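Local coordinates for protein succinate-semialdehyde dehydrogenase (NAD(P)(+)) (Marinobacter aquaeolei, PDB 3RH9) that probably oxidises succinate semialdehyde to succinate with a nicotinamide cofactor, as a member of the aldehyde dehydrogenase family, at residues Pro262-Asp267 and Arg295-Glu300; Val374-Asp379 and Met396-Thr401; Glu10-Tyr15 and Lys42-Pro47; Thr189-Phe194 and Val207-Gly212; Val143-Val148 and Val475-Val480. All coordinates share one frame; numbering follows the deposited sequence.

Contact 1. Residues Pro262-Asp267 and Arg295-Glu300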
# COMPACT_ATOMS: atom_id res chain seq x y z
N PRO A 262 -5.79 -12.36 19.89
CA PRO A 262 -5.40 -13.22 21.00
C PRO A 262 -5.04 -12.33 22.18
O PRO A 262 -4.25 -11.41 22.02
CB PRO A 262 -4.14 -13.90 20.48
CG PRO A 262 -3.77 -13.18 19.21
CD PRO A 262 -4.63 -11.98 19.08
N PHE A 263 -5.62 -12.61 23.34
CA PHE A 263 -5.35 -11.86 24.57
C PHE A 263 -4.68 -12.84 25.53
O PHE A 263 -5.34 -13.74 26.04
CB PHE A 263 -6.67 -11.35 25.13
CG PHE A 263 -6.54 -10.49 26.36
CD1 PHE A 263 -6.30 -11.06 27.61
CD2 PHE A 263 -6.73 -9.12 26.29
CE1 PHE A 263 -6.20 -10.27 28.75
CE2 PHE A 263 -6.64 -8.34 27.44
CZ PHE A 263 -6.38 -8.92 28.66
N ILE A 264 -3.38 -12.69 25.73
CA ILE A 264 -2.56 -13.74 26.34
C ILE A 264 -2.15 -13.41 27.77
O ILE A 264 -1.69 -12.31 28.04
CB ILE A 264 -1.29 -13.97 25.49
CG1 ILE A 264 -1.66 -14.42 24.08
CG2 ILE A 264 -0.39 -14.99 26.16
CD1 ILE A 264 -0.51 -14.41 23.13
N VAL A 265 -2.31 -14.37 28.68
CA VAL A 265 -2.01 -14.14 30.09
C VAL A 265 -1.04 -15.14 30.73
O VAL A 265 -1.40 -16.28 31.01
CB VAL A 265 -3.29 -14.14 30.94
CG1 VAL A 265 -2.95 -13.83 32.39
CG2 VAL A 265 -4.31 -13.14 30.40
N PHE A 266 0.18 -14.71 31.01
CA PHE A 266 1.15 -15.61 31.62
C PHE A 266 0.94 -15.87 33.12
O PHE A 266 0.26 -15.09 33.81
CB PHE A 266 2.58 -15.15 31.30
CG PHE A 266 3.02 -15.53 29.92
CD1 PHE A 266 3.57 -16.76 29.66
CD2 PHE A 266 2.82 -14.67 28.85
CE1 PHE A 266 3.94 -17.12 28.39
CE2 PHE A 266 3.19 -15.03 27.57
CZ PHE A 266 3.76 -16.25 27.34
N ASP A 267 1.49 -16.98 33.61
CA ASP A 267 1.40 -17.36 35.03
C ASP A 267 2.08 -16.37 35.98
O ASP A 267 1.77 -16.33 37.16
CB ASP A 267 1.96 -18.77 35.26
CG ASP A 267 3.33 -18.96 34.63
OD1 ASP A 267 3.85 -18.01 34.00
OD2 ASP A 267 3.90 -20.08 34.75
N ARG A 295 -9.73 -14.51 21.38
CA ARG A 295 -9.19 -15.72 21.99
C ARG A 295 -8.42 -15.33 23.24
O ARG A 295 -7.46 -14.57 23.16
CB ARG A 295 -8.30 -16.46 20.99
CG ARG A 295 -9.07 -17.15 19.91
CD ARG A 295 -8.17 -17.63 18.82
NE ARG A 295 -7.41 -16.52 18.26
CZ ARG A 295 -6.22 -16.66 17.68
NH1 ARG A 295 -5.69 -17.86 17.59
NH2 ARG A 295 -5.57 -15.60 17.20
N ILE A 296 -8.84 -15.82 24.40
CA ILE A 296 -8.13 -15.52 25.64
C ILE A 296 -7.28 -16.71 26.03
O ILE A 296 -7.78 -17.74 26.45
CB ILE A 296 -9.08 -15.14 26.80
CG1 ILE A 296 -9.76 -13.79 26.56
CG2 ILE A 296 -8.30 -15.05 28.09
CD1 ILE A 296 -10.83 -13.83 25.53
N PHE A 297 -5.97 -16.58 25.85
CA PHE A 297 -5.06 -17.64 26.21
C PHE A 297 -4.59 -17.44 27.65
O PHE A 297 -4.01 -16.41 27.99
CB PHE A 297 -3.85 -17.67 25.27
CG PHE A 297 -4.18 -18.15 23.89
CD1 PHE A 297 -4.52 -17.25 22.89
CD2 PHE A 297 -4.13 -19.50 23.58
CE1 PHE A 297 -4.80 -17.69 21.61
CE2 PHE A 297 -4.42 -19.94 22.31
CZ PHE A 297 -4.76 -19.03 21.32
N VAL A 298 -4.86 -18.43 28.50
CA VAL A 298 -4.43 -18.35 29.89
C VAL A 298 -3.55 -19.53 30.30
O VAL A 298 -3.81 -20.69 29.96
CB VAL A 298 -5.61 -18.22 30.84
CG1 VAL A 298 -5.11 -18.13 32.27
CG2 VAL A 298 -6.41 -16.99 30.48
N HIS A 299 -2.49 -19.22 31.02
CA HIS A 299 -1.58 -20.24 31.49
C HIS A 299 -2.25 -21.17 32.51
O HIS A 299 -2.96 -20.73 33.41
CB HIS A 299 -0.34 -19.60 32.10
CG HIS A 299 0.80 -20.55 32.26
ND1 HIS A 299 0.97 -21.32 33.38
CD2 HIS A 299 1.81 -20.87 31.42
CE1 HIS A 299 2.05 -22.06 33.24
NE2 HIS A 299 2.58 -21.81 32.06
N GLU A 300 -2.00 -22.47 32.36
CA GLU A 300 -2.67 -23.46 33.19
C GLU A 300 -2.59 -23.18 34.69
O GLU A 300 -3.52 -23.47 35.42
CB GLU A 300 -2.15 -24.87 32.86
CG GLU A 300 -2.47 -25.27 31.43
CD GLU A 300 -2.11 -26.71 31.09
OE1 GLU A 300 -1.50 -27.41 31.94
OE2 GLU A 300 -2.44 -27.14 29.96
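Pro262 to Val265 pair one for one with Arg295 to Val298 as neighbouring parallel strands, their axes 4.6 Å apart at closest and inclined by 15°. Phe263 bonds both ways: its N donates to Arg295 O at 2.7 Å and its O accepts from Phe297 N. The ladder continues with Val265 N on Phe297 O and His299 N on Val265 O. On one face, Pro262 CB meets the Phe297 ring at its edge, 4.0 Å from CE1, and Ile264 CG1 lies 4.1 Å from Phe297 CB. The Arg295 chain bends at chi3 (-57°), which carries NH2 to 3.6 Å from Pro262 CG; that nitrogen is satisfied by the backbone oxygens of Asn260 and Gly409. Helix 271-283 links the two strands in a beta-alpha-beta unit of the larger mixed sheet, and its Leu278 touches Phe263 and Ile296 on the other face. There Phe263 CB approaches Ile296 CG1, while Phe263 CG, anti to the backbone N (chi1 -177°), takes the ring away from the partner strand toward Phe421. Past the last pair, Asp267 OD2 sits over one face of the His299 imidazole without a hydrogen bond; His299 ND1 is instead hydrogen-bonded to Lys301 N.

Contact 2. Residues Val374-Asp379 and Met396-Thr401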
# COMPACT_ATOMS: atom_id res chain seq x y z
N VAL A 374 -18.83 -16.26 29.72
CA VAL A 374 -17.46 -16.74 29.84
C VAL A 374 -17.38 -18.26 29.76
O VAL A 374 -17.90 -18.97 30.62
CB VAL A 374 -16.86 -16.32 31.19
CG1 VAL A 374 -15.59 -17.08 31.43
CG2 VAL A 374 -16.62 -14.82 31.25
N VAL A 375 -16.71 -18.78 28.74
CA VAL A 375 -16.57 -20.22 28.66
C VAL A 375 -15.12 -20.65 28.82
O VAL A 375 -14.21 -19.97 28.35
CB VAL A 375 -17.15 -20.82 27.35
CG1 VAL A 375 -18.63 -20.57 27.28
CG2 VAL A 375 -16.43 -20.27 26.12
N GLN A 376 -14.92 -21.79 29.47
CA GLN A 376 -13.59 -22.32 29.64
C GLN A 376 -13.47 -23.68 28.95
O GLN A 376 -14.45 -24.38 28.76
CB GLN A 376 -13.24 -22.43 31.12
CG GLN A 376 -11.74 -22.43 31.36
CD GLN A 376 -11.34 -22.10 32.79
OE1 GLN A 376 -12.17 -21.73 33.63
NE2 GLN A 376 -10.04 -22.23 33.08
N GLY A 377 -12.26 -24.02 28.55
CA GLY A 377 -12.00 -25.30 27.90
C GLY A 377 -12.04 -25.24 26.39
O GLY A 377 -12.43 -26.22 25.74
N VAL A 378 -11.64 -24.11 25.82
CA VAL A 378 -11.77 -23.90 24.38
C VAL A 378 -10.50 -24.24 23.61
O VAL A 378 -9.41 -23.84 24.02
CB VAL A 378 -12.11 -22.44 24.10
CG1 VAL A 378 -11.81 -22.10 22.64
CG2 VAL A 378 -13.55 -22.17 24.46
N ASP A 379 -10.63 -24.96 22.50
CA ASP A 379 -9.47 -25.31 21.67
C ASP A 379 -9.65 -24.93 20.21
O ASP A 379 -10.71 -24.45 19.82
CB ASP A 379 -9.10 -26.79 21.80
CG ASP A 379 -10.17 -27.73 21.24
OD1 ASP A 379 -10.00 -28.23 20.11
OD2 ASP A 379 -11.18 -27.98 21.95
N MSE A 396 -11.97 -19.07 26.70
CA MSE A 396 -10.69 -19.27 27.36
C MSE A 396 -9.99 -20.55 26.93
O MSE A 396 -10.54 -21.65 27.08
CB MSE A 396 -10.89 -19.27 28.87
CG MSE A 396 -11.52 -18.00 29.42
SE MSE A 396 -11.26 -17.97 31.37
CE MSE A 396 -12.66 -16.76 31.91
N ALA A 397 -8.78 -20.41 26.40
CA ALA A 397 -7.99 -21.55 25.95
C ALA A 397 -6.79 -21.65 26.86
O ALA A 397 -6.28 -20.63 27.28
CB ALA A 397 -7.53 -21.34 24.54
N LEU A 398 -6.33 -22.85 27.16
CA LEU A 398 -5.18 -22.98 28.04
C LEU A 398 -3.88 -23.05 27.26
O LEU A 398 -3.89 -23.35 26.08
CB LEU A 398 -5.32 -24.20 28.95
CG LEU A 398 -6.56 -24.24 29.84
CD1 LEU A 398 -6.48 -25.43 30.77
CD2 LEU A 398 -6.71 -22.94 30.61
N PHE A 399 -2.77 -22.75 27.94
CA PHE A 399 -1.44 -22.98 27.36
C PHE A 399 -0.34 -23.10 28.44
O PHE A 399 -0.53 -22.69 29.59
CB PHE A 399 -1.08 -21.87 26.36
CG PHE A 399 -0.63 -20.59 27.01
CD1 PHE A 399 -1.56 -19.67 27.46
CD2 PHE A 399 0.71 -20.31 27.15
CE1 PHE A 399 -1.14 -18.50 28.06
CE2 PHE A 399 1.13 -19.14 27.74
CZ PHE A 399 0.21 -18.24 28.20
N ARG A 400 0.81 -23.64 28.05
CA ARG A 400 1.97 -23.72 28.94
C ARG A 400 3.13 -22.80 28.51
O ARG A 400 3.48 -21.86 29.22
CB ARG A 400 2.49 -25.16 29.05
CG ARG A 400 1.44 -26.24 29.16
CD ARG A 400 1.16 -26.61 30.59
NE ARG A 400 2.36 -27.07 31.28
CZ ARG A 400 2.44 -27.22 32.60
NH1 ARG A 400 1.39 -26.95 33.36
NH2 ARG A 400 3.57 -27.64 33.17
N THR A 401 3.74 -23.08 27.36
CA THR A 401 4.98 -22.42 26.98
C THR A 401 4.83 -21.12 26.19
O THR A 401 3.83 -20.90 25.51
CB THR A 401 5.88 -23.34 26.14
OG1 THR A 401 5.38 -23.39 24.80
CG2 THR A 401 5.90 -24.72 26.73
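Val375 and Met396, a selenomethionine, are joined first through their backbones: Met396 N donates to Val375 O at 2.9 Å. Met396 O then accepts a bond from Val378 N at 3.0 Å, with a weak second one from Gly377 N. Two successive amides thus turn to the same oxygen. Gly377 makes that turn with phi 94° and psi 32°, angles at which a CB would press on the carbonyl O of Gln376. Beyond these bonds Ala397 CA lies 3.3 Å from Val378 O, a CH-O contact.

The side chains meet at few points. Gln376 CG comes 4.1 Å from Met396 CB, and farther out Gln376 NE2 lies 4.2 Å from Leu398 CD2. Val378 CB rests against Met396 O at 3.5 Å. The Met396 chain leaves with CG anti to its carbonyl carbon (chi1 -58°) and runs extended toward Val374, though the modelled meeting of its methyl with that valine is doubtful.

Helix 303-316 packs over this side, with Leu310 on Met396, Val314 on Val374 and Ala303 on both Gln376 and Leu398. Within the mixed sheet, strand 354-357 pairs antiparallel with strand 373-376, while strand 393-399 is bonded along its far edge to strand 295-299.

Contact 3. Residues Glu10-Tyr15 and Lys42-Pro47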
# COMPACT_ATOMS: atom_id res chain seq x y z
N GLU A 10 -31.92 17.64 10.89
CA GLU A 10 -32.93 18.38 10.12
C GLU A 10 -32.81 18.15 8.63
O GLU A 10 -33.70 18.49 7.85
CB GLU A 10 -32.82 19.88 10.38
CG GLU A 10 -33.53 20.37 11.62
CD GLU A 10 -33.18 21.81 11.94
OE1 GLU A 10 -31.98 22.09 12.19
OE2 GLU A 10 -34.09 22.67 11.91
N ASN A 11 -31.68 17.58 8.23
CA ASN A 11 -31.49 17.20 6.84
C ASN A 11 -31.16 15.73 6.76
O ASN A 11 -30.05 15.31 7.09
CB ASN A 11 -30.40 18.04 6.21
CG ASN A 11 -30.81 19.48 6.08
OD1 ASN A 11 -31.61 19.83 5.21
ND2 ASN A 11 -30.26 20.33 6.95
N LEU A 12 -32.15 14.96 6.35
CA LEU A 12 -32.02 13.52 6.28
C LEU A 12 -31.86 13.17 4.81
O LEU A 12 -32.80 12.73 4.16
CB LEU A 12 -33.25 12.85 6.89
CG LEU A 12 -32.99 11.66 7.81
CD1 LEU A 12 -32.42 10.50 6.99
CD2 LEU A 12 -32.04 12.01 8.95
N THR A 13 -30.67 13.39 4.29
CA THR A 13 -30.42 13.22 2.87
C THR A 13 -28.92 13.31 2.68
O THR A 13 -28.17 13.48 3.65
CB THR A 13 -31.11 14.33 2.06
OG1 THR A 13 -30.74 14.25 0.69
CG2 THR A 13 -30.73 15.71 2.58
N GLY A 14 -28.48 13.18 1.44
CA GLY A 14 -27.06 13.24 1.15
C GLY A 14 -26.48 14.63 1.25
O GLY A 14 -27.16 15.59 1.61
N TYR A 15 -25.20 14.74 0.94
CA TYR A 15 -24.53 16.02 1.00
C TYR A 15 -23.53 16.11 -0.12
O TYR A 15 -22.44 15.54 -0.04
CB TYR A 15 -23.80 16.18 2.33
CG TYR A 15 -23.30 17.58 2.60
CD1 TYR A 15 -22.04 17.99 2.15
CD2 TYR A 15 -24.07 18.48 3.30
CE1 TYR A 15 -21.58 19.26 2.40
CE2 TYR A 15 -23.62 19.77 3.55
CZ TYR A 15 -22.37 20.15 3.11
OH TYR A 15 -21.94 21.42 3.39
N LYS A 42 -36.09 6.94 8.25
CA LYS A 42 -36.11 6.47 6.87
C LYS A 42 -35.20 7.34 6.00
O LYS A 42 -35.51 8.49 5.69
CB LYS A 42 -37.53 6.47 6.33
CG LYS A 42 -38.45 5.43 6.97
CD LYS A 42 -39.88 5.57 6.44
CE LYS A 42 -40.53 4.22 6.10
NZ LYS A 42 -40.82 3.36 7.28
N VAL A 43 -34.07 6.77 5.59
CA VAL A 43 -33.06 7.48 4.83
C VAL A 43 -33.16 7.20 3.33
O VAL A 43 -33.38 6.07 2.91
CB VAL A 43 -31.65 7.10 5.31
CG1 VAL A 43 -30.62 8.04 4.73
CG2 VAL A 43 -31.59 7.12 6.82
N PRO A 44 -32.97 8.24 2.51
CA PRO A 44 -32.95 8.16 1.05
C PRO A 44 -31.91 7.18 0.51
O PRO A 44 -30.74 7.21 0.91
CB PRO A 44 -32.56 9.57 0.62
CG PRO A 44 -33.05 10.44 1.75
CD PRO A 44 -32.89 9.63 3.00
N SER A 45 -32.35 6.33 -0.41
CA SER A 45 -31.51 5.34 -1.03
C SER A 45 -30.98 5.90 -2.35
O SER A 45 -31.56 5.71 -3.42
CB SER A 45 -32.31 4.06 -1.26
OG SER A 45 -31.48 2.95 -1.56
N MSE A 46 -29.86 6.62 -2.25
CA MSE A 46 -29.33 7.38 -3.39
C MSE A 46 -28.85 6.51 -4.53
O MSE A 46 -28.25 5.46 -4.33
CB MSE A 46 -28.23 8.34 -2.92
CG MSE A 46 -28.71 9.27 -1.82
SE MSE A 46 -27.32 10.22 -0.80
CE MSE A 46 -28.05 9.82 0.97
N PRO A 47 -29.13 6.96 -5.76
CA PRO A 47 -28.83 6.27 -7.02
C PRO A 47 -27.39 6.48 -7.47
O PRO A 47 -26.64 7.24 -6.87
CB PRO A 47 -29.75 6.96 -8.03
CG PRO A 47 -30.57 7.95 -7.23
CD PRO A 47 -29.84 8.23 -5.98
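Leu12 places CD1 3.5 Å from Val43 CG2, the two side chains crossing at about a right angle where the N-terminal segment passes alongside strand 39-44, one arm of the two-stranded antiparallel sheet it forms with strand 28-32. No hydrogen bond spans the two segments; side chains and backbone simply pack. The Pro44 ring presents its CG and CD to Leu12 O, each at 3.3 Å, and CG also lies 4.0 Å from Thr13 CA. Replacing Pro44 with alanine would probably leave the Leu12 carbonyl and the Thr13 backbone without the ring carbons they rest on, opening a gap between the segments. Met46, a selenomethionine, closes the far end: with CG anti to the carbonyl carbon (chi1 -56°) and a bend at chi3, it brings SE to 3.6 Å from Gly14 CA and CE to 3.4 Å from Gly14 N.

Farther out, Ile191 of helix 188-197 touches Leu12, and Leu188 of the same helix touches Val43. Both segments are also tied to residues 207-212 through backbone bonds, Tyr15 to Leu209 and Met46 to Met211. Thr13 is fixed by Trp20 of strand 19-21 against its side chain and by its OG1, hydrogen-bonded to Asp22 OD1.

Contact 4. Residues Thr189-Phe194 and Val207-Gly212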
# COMPACT_ATOMS: atom_id res chain seq x y z
N THR A 189 -25.42 8.95 12.49
CA THR A 189 -24.31 9.57 13.17
C THR A 189 -23.59 10.35 12.09
O THR A 189 -23.10 11.45 12.32
CB THR A 189 -23.39 8.54 13.84
OG1 THR A 189 -24.10 7.95 14.93
CG2 THR A 189 -22.16 9.19 14.40
N MSE A 190 -23.56 9.77 10.89
CA MSE A 190 -22.87 10.39 9.78
C MSE A 190 -23.58 11.68 9.39
O MSE A 190 -22.96 12.73 9.18
CB MSE A 190 -22.78 9.44 8.58
CG MSE A 190 -21.72 9.85 7.57
SE MSE A 190 -19.97 9.94 8.46
CE MSE A 190 -19.18 11.37 7.46
N ILE A 191 -24.90 11.60 9.30
CA ILE A 191 -25.67 12.77 8.96
C ILE A 191 -25.41 13.88 9.99
O ILE A 191 -25.18 15.03 9.62
CB ILE A 191 -27.16 12.45 8.81
CG1 ILE A 191 -27.36 11.54 7.60
CG2 ILE A 191 -27.95 13.72 8.60
CD1 ILE A 191 -28.76 11.09 7.41
N ALA A 192 -25.40 13.51 11.27
CA ALA A 192 -25.16 14.47 12.35
C ALA A 192 -23.80 15.14 12.20
O ALA A 192 -23.67 16.36 12.33
CB ALA A 192 -25.27 13.79 13.70
N PHE A 193 -22.78 14.33 11.94
CA PHE A 193 -21.44 14.81 11.65
C PHE A 193 -21.44 15.83 10.48
O PHE A 193 -20.84 16.91 10.59
CB PHE A 193 -20.52 13.63 11.34
CG PHE A 193 -19.08 14.00 11.26
CD1 PHE A 193 -18.55 14.95 12.11
CD2 PHE A 193 -18.25 13.38 10.34
CE1 PHE A 193 -17.20 15.29 12.04
CE2 PHE A 193 -16.90 13.71 10.27
CZ PHE A 193 -16.38 14.66 11.11
N PHE A 194 -22.11 15.49 9.38
CA PHE A 194 -22.15 16.40 8.25
C PHE A 194 -22.91 17.66 8.60
O PHE A 194 -22.53 18.75 8.19
CB PHE A 194 -22.72 15.74 7.00
CG PHE A 194 -21.67 15.16 6.12
CD1 PHE A 194 -21.19 15.87 5.05
CD2 PHE A 194 -21.14 13.92 6.39
CE1 PHE A 194 -20.20 15.35 4.23
CE2 PHE A 194 -20.15 13.39 5.57
CZ PHE A 194 -19.68 14.11 4.49
N VAL A 207 -16.04 17.68 1.44
CA VAL A 207 -16.67 16.50 2.02
C VAL A 207 -18.01 16.28 1.34
O VAL A 207 -18.69 17.23 0.96
CB VAL A 207 -16.87 16.66 3.52
CG1 VAL A 207 -15.56 16.97 4.19
CG2 VAL A 207 -17.86 17.75 3.79
N ASN A 208 -18.37 15.02 1.15
CA ASN A 208 -19.60 14.62 0.47
C ASN A 208 -20.11 13.32 1.07
O ASN A 208 -19.33 12.42 1.38
CB ASN A 208 -19.37 14.43 -1.02
CG ASN A 208 -18.68 15.62 -1.66
OD1 ASN A 208 -17.45 15.69 -1.70
ND2 ASN A 208 -19.47 16.55 -2.17
N LEU A 209 -21.43 13.23 1.23
CA LEU A 209 -22.07 12.09 1.87
C LEU A 209 -23.01 11.37 0.90
O LEU A 209 -23.89 11.96 0.32
CB LEU A 209 -22.82 12.56 3.12
CG LEU A 209 -23.66 11.55 3.90
CD1 LEU A 209 -22.90 10.25 4.16
CD2 LEU A 209 -24.18 12.17 5.22
N VAL A 210 -22.79 10.07 0.73
CA VAL A 210 -23.68 9.25 -0.06
C VAL A 210 -24.16 8.07 0.79
O VAL A 210 -23.43 7.58 1.64
CB VAL A 210 -22.97 8.75 -1.31
CG1 VAL A 210 -22.70 9.91 -2.24
CG2 VAL A 210 -21.69 8.08 -0.92
N MSE A 211 -25.41 7.66 0.58
CA MSE A 211 -25.99 6.56 1.34
C MSE A 211 -26.93 5.77 0.50
O MSE A 211 -27.49 6.28 -0.46
CB MSE A 211 -26.76 7.09 2.52
CG MSE A 211 -26.19 8.37 3.02
SE MSE A 211 -27.04 8.98 4.63
CE MSE A 211 -25.57 8.60 5.84
N GLY A 212 -27.10 4.51 0.87
CA GLY A 212 -28.01 3.62 0.19
C GLY A 212 -27.39 2.27 -0.05
O GLY A 212 -26.59 1.78 0.74
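Phe194 and Leu209 form the dense end of a helix-on-strand contact within the beta-alpha-beta unit made by strand 178-181, helix 188-197 and strand 207-209, part of the mixed sheet that in aldehyde dehydrogenases belongs to the cofactor-binding domain. Leu209 CB stands over the ring centre in a CH-pi contact, 3.7 Å from the centroid and only 11° off the ring normal. Its CG is anti to the backbone N (chi1 175°), and the branch ends divide: CD2 comes 3.7 Å from Phe194 CD2, whereas CD1 reaches CG of Met190, a selenomethionine, at 3.6 Å. The rim of the same ring is used too. Asn208 N lies in its plane at the edge, and Val207 CG2 approaches CE1 obliquely at 3.4 Å.

With the Phe194 ring cut back to an alanine, Leu209 CB and Val207 CG2 are likely to lose their aromatic partner, opening a gap between helix and strand. Ile180 of the neighbouring strand and the ring of Tyr15 also meet Phe194.

The other end is looser, though still buried, and rests on a single long side chain after the strand has ended. Met211, likewise a selenomethionine and bent at chi3, reaches back to the helix, and Leu9, from the N-terminal stretch, touches Ile191 there. Met211 CE ends 3.9 Å from Ile191 CG1 and 4.0 Å from Met190 CB.

Contact 5. Residues Val143-Val148 and Val475-Val480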
# COMPACT_ATOMS: atom_id res chain seq x y z
N VAL A 143 11.26 16.46 -2.72
CA VAL A 143 10.19 15.49 -2.60
C VAL A 143 8.91 16.16 -2.10
O VAL A 143 8.89 16.76 -1.04
CB VAL A 143 10.60 14.34 -1.64
CG1 VAL A 143 9.40 13.48 -1.33
CG2 VAL A 143 11.72 13.52 -2.25
N HIS A 144 7.86 16.05 -2.89
CA HIS A 144 6.57 16.63 -2.52
C HIS A 144 5.57 15.55 -2.18
O HIS A 144 5.66 14.42 -2.66
CB HIS A 144 6.00 17.44 -3.68
CG HIS A 144 6.78 18.67 -4.01
ND1 HIS A 144 7.85 18.66 -4.89
CD2 HIS A 144 6.65 19.95 -3.59
CE1 HIS A 144 8.34 19.88 -4.99
NE2 HIS A 144 7.63 20.69 -4.22
N TYR A 145 4.60 15.88 -1.35
CA TYR A 145 3.52 14.95 -1.07
C TYR A 145 2.20 15.55 -1.57
O TYR A 145 1.57 16.34 -0.88
CB TYR A 145 3.52 14.60 0.41
CG TYR A 145 4.85 14.04 0.85
CD1 TYR A 145 5.19 12.73 0.57
CD2 TYR A 145 5.79 14.83 1.50
CE1 TYR A 145 6.42 12.21 0.94
CE2 TYR A 145 7.02 14.33 1.86
CZ TYR A 145 7.34 13.01 1.58
OH TYR A 145 8.56 12.49 1.95
N ARG A 146 1.81 15.20 -2.80
CA ARG A 146 0.58 15.72 -3.42
C ARG A 146 -0.65 14.95 -2.94
O ARG A 146 -0.56 13.77 -2.58
CB ARG A 146 0.62 15.59 -4.96
CG ARG A 146 1.92 15.94 -5.64
CD ARG A 146 2.19 17.40 -5.56
NE ARG A 146 3.40 17.76 -6.28
CZ ARG A 146 3.98 18.95 -6.21
NH1 ARG A 146 3.45 19.90 -5.44
NH2 ARG A 146 5.08 19.20 -6.90
N PRO A 147 -1.81 15.59 -2.96
CA PRO A 147 -3.06 14.89 -2.68
C PRO A 147 -3.24 13.73 -3.65
O PRO A 147 -3.06 13.96 -4.84
CB PRO A 147 -4.12 15.96 -2.96
CG PRO A 147 -3.42 17.25 -2.77
CD PRO A 147 -1.99 17.04 -3.15
N VAL A 148 -3.62 12.54 -3.20
CA VAL A 148 -3.85 11.46 -4.17
C VAL A 148 -4.96 11.84 -5.13
O VAL A 148 -4.99 11.39 -6.26
CB VAL A 148 -4.16 10.04 -3.54
CG1 VAL A 148 -2.90 9.39 -3.00
CG2 VAL A 148 -5.29 10.10 -2.48
N VAL A 475 -1.64 10.76 0.45
CA VAL A 475 -0.78 11.54 -0.43
C VAL A 475 0.02 10.66 -1.39
O VAL A 475 0.30 9.49 -1.10
CB VAL A 475 0.16 12.44 0.37
CG1 VAL A 475 -0.63 13.56 0.99
CG2 VAL A 475 0.87 11.62 1.45
N GLU A 476 0.36 11.23 -2.55
CA GLU A 476 1.28 10.59 -3.50
C GLU A 476 2.61 11.31 -3.43
O GLU A 476 2.67 12.52 -3.58
CB GLU A 476 0.74 10.71 -4.94
CG GLU A 476 -0.46 9.85 -5.28
CD GLU A 476 -0.10 8.39 -5.42
OE1 GLU A 476 0.99 8.02 -4.93
OE2 GLU A 476 -0.91 7.61 -5.99
N ALA A 477 3.69 10.58 -3.16
CA ALA A 477 4.98 11.23 -3.09
C ALA A 477 5.42 11.52 -4.52
O ALA A 477 5.15 10.74 -5.42
CB ALA A 477 5.98 10.36 -2.37
N GLN A 478 6.07 12.65 -4.72
CA GLN A 478 6.48 13.04 -6.06
C GLN A 478 7.89 13.56 -5.94
O GLN A 478 8.14 14.52 -5.18
CB GLN A 478 5.56 14.12 -6.63
CG GLN A 478 5.78 14.42 -8.10
CD GLN A 478 4.97 15.62 -8.61
OE1 GLN A 478 5.07 16.71 -8.08
NE2 GLN A 478 4.17 15.41 -9.65
N THR A 479 8.81 12.93 -6.67
CA THR A 479 10.19 13.37 -6.70
C THR A 479 10.47 14.31 -7.87
O THR A 479 10.21 13.99 -9.03
CB THR A 479 11.17 12.19 -6.68
OG1 THR A 479 11.18 11.60 -5.38
CG2 THR A 479 12.57 12.66 -7.00
N VAL A 480 11.01 15.49 -7.55
CA VAL A 480 11.31 16.50 -8.56
C VAL A 480 12.76 16.95 -8.50
O VAL A 480 13.11 17.84 -7.73
CB VAL A 480 10.41 17.74 -8.37
CG1 VAL A 480 10.79 18.85 -9.35
CG2 VAL A 480 8.95 17.36 -8.51
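Val475 sets its CB 4.0 Å from Tyr145 CB, at the start of a strand that runs antiparallel to 143-147. Glu476 follows as a hydrogen-bonded pair with Arg146: its N donates to Arg146 O at 2.7 Å, and its O accepts from Arg146 N. Glu476 CG lies 3.4 Å from Val148 CG1, while OE1 makes a salt bridge to Arg464 of the second subunit. Ala477 CB comes obliquely to the Tyr145 ring, 3.8 Å from CE1. These strands, with the short strand 130-131, make the three-stranded antiparallel sheet that in this family serves oligomerisation, consistent with the many partners here on the second subunit. Gln478 pairs through its backbone with His144, and its OE1 is gripped side-on by Arg146 NE (2.7 Å) and NH2 (2.8 Å). The oxygen lies in the guanidinium plane, but the amide is turned 82° to it, putting NE well above the carbonyl plane. A bend at chi2 of Arg146 (-70°) lays its guanidinium against the His144 ring, and Gln478 NE2 bonds Ala432 O and Phe437 O of the second subunit. Thr479 OG1 touches Val143 CG2 and is bonded to Pro453 O of the second subunit. Last, Val480 CG2 approaches His144 ND1 at 4.0 Å.

How the contacts relate
Along the chain contact 3 closes first, contact 4 follows, then contacts 1 and 2, while contact 5 spans the last three by bringing 143-148 to 475-480. They fall into two touching pairs and one separate contact. Contacts 1 and 2, centres about 7 Å apart, share the seven-stranded mixed sheet, where strands 295-299 and 393-399 are neighbours. Contacts 3 and 4, about 8 Å apart, join the N-terminal segments to the edge of the other mixed sheet through backbone bonds. The two pairs lie over 40 Å apart between centres, on opposite sides of the chain's centre. Contact 5 ties distant parts of the chain into the sheet facing the second subunit, consistent with a role in dimer assembly.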